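Local coordinates for Ets DNA-binding protein pokkuri (Drosophila melanogaster, PDB 1SV0) that represses transcription as an Ets-family DNA-binding protein that restrains photoreceptor development, and pairs through its SAM (Pointed) domain with the SAM domain of its regulator Mae, at residues A[39-44]-A[55-60]. The protein carries 1 engineered substitution. Residues are numbered along the deposited sequence; the frame is centred on the assembly and turned at random.
Sequences FQMNGK and GHRCPG
The outer end of the Phe39 ring bears on the root of the Arg57 side chain: CZ of Phe39 lies 3.3 Å from CB of Arg57, and CE1 of Phe39 is 3.7 Å from the same carbon. CB approaches the ring at a slant, and CG of Arg57 is 4.1 Å from CZ of Phe39. At the ring the arginine chain bends about its CB-CG bond (chi2 122°, off a staggered value) and carries the guanidinium on toward Met41, its plane 41° from that of the ring. NH2 of Arg57 is 3.9 Å from CE of Met41, a van der Waals touch. The thioether arrives from the opposite direction, its chi3 of 73° bringing CE obliquely to the guanidinium. In this helical SAM domain of the Pointed type, the contact joins the loop leading into helix 43-46 to the last turn of helix 51-57. Replacing Phe39 with an alanine would probably leave CB and CG of Arg57 without their aromatic support and open a gap beside Leu22 of helix 15-28 and Leu34, which the ring also touches. Among the polar neighbours of Arg57, NE makes a weak hydrogen bond to O of Leu38 and NH1 a long, weak ion pair with Asp53, while NH2 lies close to the like charge of Arg45. Leu49 touches both Arg57 and Met41.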
ATOM      1  N   PHE A  39      14.476   6.637   8.694  1.00 35.86           N
ATOM      2  CA  PHE A  39      13.476   7.689   8.825  1.00 37.03           C
ATOM      3  C   PHE A  39      13.617   8.584  10.056  1.00 38.15           C
ATOM      4  O   PHE A  39      12.616   9.058  10.602  1.00 37.97           O
ATOM      5  CB  PHE A  39      12.064   7.084   8.808  1.00 35.57           C
ATOM      6  CG  PHE A  39      11.689   6.441   7.496  1.00 33.84           C
ATOM      7  CD1 PHE A  39      11.927   5.089   7.275  1.00 32.55           C
ATOM      8  CD2 PHE A  39      11.116   7.198   6.476  1.00 33.04           C
ATOM      9  CE1 PHE A  39      11.597   4.490   6.049  1.00 32.06           C
ATOM     10  CE2 PHE A  39      10.784   6.615   5.251  1.00 35.17           C
ATOM     11  CZ  PHE A  39      11.026   5.251   5.038  1.00 32.42           C
ATOM     12  N   GLN A  40      14.847   8.819  10.501  1.00 38.10           N
ATOM     13  CA  GLN A  40      15.060   9.681  11.656  1.00 39.78           C
ATOM     14  C   GLN A  40      15.101  11.117  11.158  1.00 39.83           C
ATOM     15  O   GLN A  40      16.174  11.682  10.955  1.00 40.85           O
ATOM     16  CB  GLN A  40      16.374   9.327  12.356  1.00 41.87           C
ATOM     17  CG  GLN A  40      16.400   7.920  12.931  1.00 44.00           C
ATOM     18  CD  GLN A  40      15.275   7.675  13.918  1.00 45.34           C
ATOM     19  OE1 GLN A  40      15.069   8.455  14.851  1.00 46.87           O
ATOM     20  NE2 GLN A  40      14.547   6.582  13.724  1.00 46.82           N
ATOM     21  N   MET A  41      13.923  11.702  10.965  1.00 38.87           N
ATOM     22  CA  MET A  41      13.815  13.064  10.463  1.00 38.14           C
ATOM     23  C   MET A  41      12.466  13.666  10.847  1.00 38.01           C
ATOM     24  O   MET A  41      11.522  12.940  11.156  1.00 37.67           O
ATOM     25  CB  MET A  41      13.948  13.056   8.939  1.00 39.29           C
ATOM     26  CG  MET A  41      12.848  12.254   8.250  1.00 40.06           C
ATOM     27  SD  MET A  41      13.030  12.104   6.471  1.00 41.61           S
ATOM     28  CE  MET A  41      14.367  10.948   6.381  1.00 42.63           C
ATOM     29  N   ASN A  42      12.370  14.993  10.818  1.00 35.84           N
ATOM     30  CA  ASN A  42      11.120  15.653  11.154  1.00 35.03           C
ATOM     31  C   ASN A  42      10.155  15.647   9.965  1.00 33.44           C
ATOM     32  O   ASN A  42      10.502  15.210   8.866  1.00 29.87           O
ATOM     33  CB  ASN A  42      11.380  17.090  11.608  1.00 36.68           C
ATOM     34  CG  ASN A  42      12.119  17.909  10.566  1.00 39.02           C
ATOM     35  OD1 ASN A  42      11.972  17.685   9.365  1.00 36.95           O
ATOM     36  ND2 ASN A  42      12.910  18.878  11.025  1.00 41.77           N
ATOM     37  N   GLY A  43       8.944  16.137  10.194  1.00 33.87           N
ATOM     38  CA  GLY A  43       7.946  16.167   9.138  1.00 36.22           C
ATOM     39  C   GLY A  43       8.356  16.966   7.910  1.00 38.37           C
ATOM     40  O   GLY A  43       8.069  16.577   6.773  1.00 37.02           O
ATOM     41  N   LYS A  44       9.032  18.087   8.134  1.00 39.73           N
ATOM     42  CA  LYS A  44       9.473  18.938   7.036  1.00 40.73           C
ATOM     43  C   LYS A  44      10.268  18.151   6.004  1.00 40.32           C
ATOM     44  O   LYS A  44      10.000  18.235   4.808  1.00 39.23           O
ATOM     45  CB  LYS A  44      10.330  20.087   7.576  1.00 43.02           C
ATOM     46  CG  LYS A  44      10.685  21.158   6.551  1.00 48.61           C
ATOM     47  CD  LYS A  44      11.371  22.341   7.238  1.00 51.20           C
ATOM     48  CE  LYS A  44      11.578  23.513   6.288  1.00 53.87           C
ATOM     49  NZ  LYS A  44      12.056  24.738   7.012  1.00 56.17           N
ATOM     50  N   GLY A  55      10.956   4.842  -2.105  1.00 39.14           N
ATOM     51  CA  GLY A  55      11.156   3.534  -2.700  1.00 41.50           C
ATOM     52  C   GLY A  55      12.410   2.861  -2.187  1.00 42.94           C
ATOM     53  O   GLY A  55      12.408   1.665  -1.905  1.00 42.57           O
ATOM     54  N   HIS A  56      13.484   3.633  -2.058  1.00 45.52           N
ATOM     55  CA  HIS A  56      14.749   3.095  -1.574  1.00 47.40           C
ATOM     56  C   HIS A  56      14.680   2.694  -0.100  1.00 47.95           C
ATOM     57  O   HIS A  56      15.247   1.674   0.292  1.00 48.62           O
ATOM     58  CB  HIS A  56      15.872   4.114  -1.775  1.00 49.20           C
ATOM     59  CG  HIS A  56      16.116   4.475  -3.207  1.00 51.24           C
ATOM     60  ND1 HIS A  56      16.133   3.538  -4.220  1.00 53.12           N
ATOM     61  CD2 HIS A  56      16.388   5.666  -3.794  1.00 52.08           C
ATOM     62  CE1 HIS A  56      16.406   4.137  -5.366  1.00 52.37           C
ATOM     63  NE2 HIS A  56      16.565   5.428  -5.134  1.00 50.99           N
ATOM     64  N   ARG A  57      13.988   3.497   0.706  1.00 47.90           N
ATOM     65  CA  ARG A  57      13.842   3.234   2.142  1.00 48.87           C
ATOM     66  C   ARG A  57      12.796   2.175   2.485  1.00 48.99           C
ATOM     67  O   ARG A  57      12.820   1.604   3.574  1.00 49.65           O
ATOM     68  CB  ARG A  57      13.489   4.524   2.889  1.00 48.68           C
ATOM     69  CG  ARG A  57      14.669   5.390   3.270  1.00 51.24           C
ATOM     70  CD  ARG A  57      14.543   6.772   2.678  1.00 53.99           C
ATOM     71  NE  ARG A  57      15.414   7.732   3.345  1.00 56.55           N
ATOM     72  CZ  ARG A  57      15.841   8.856   2.784  1.00 59.57           C
ATOM     73  NH1 ARG A  57      15.482   9.154   1.542  1.00 61.40           N
ATOM     74  NH2 ARG A  57      16.624   9.685   3.465  1.00 61.14           N
ATOM     75  N   CYS A  58      11.867   1.937   1.567  1.00 49.18           N
ATOM     76  CA  CYS A  58      10.819   0.944   1.775  1.00 50.26           C
ATOM     77  C   CYS A  58      10.519   0.279   0.445  1.00 49.98           C
ATOM     78  O   CYS A  58       9.539   0.612  -0.220  1.00 50.73           O
ATOM     79  CB  CYS A  58       9.546   1.600   2.319  1.00 50.86           C
ATOM     80  SG  CYS A  58       8.183   0.436   2.604  1.00 51.95           S
ATOM     81  N   PRO A  59      11.370  -0.671   0.034  1.00 49.59           N
ATOM     82  CA  PRO A  59      11.171  -1.371  -1.234  1.00 48.95           C
ATOM     83  C   PRO A  59       9.876  -2.172  -1.206  1.00 47.42           C
ATOM     84  O   PRO A  59       9.604  -2.897  -0.248  1.00 49.77           O
ATOM     85  CB  PRO A  59      12.409  -2.257  -1.328  1.00 48.69           C
ATOM     86  CG  PRO A  59      12.649  -2.614   0.100  1.00 49.39           C
ATOM     87  CD  PRO A  59      12.472  -1.280   0.799  1.00 49.57           C
ATOM     88  N   GLY A  60       9.074  -2.032  -2.254  1.00 44.87           N
ATOM     89  CA  GLY A  60       7.824  -2.760  -2.304  1.00 41.67           C
ATOM     90  C   GLY A  60       6.605  -1.934  -1.934  1.00 38.30           C
ATOM     91  O   GLY A  60       5.520  -2.195  -2.443  1.00 39.26           O
TER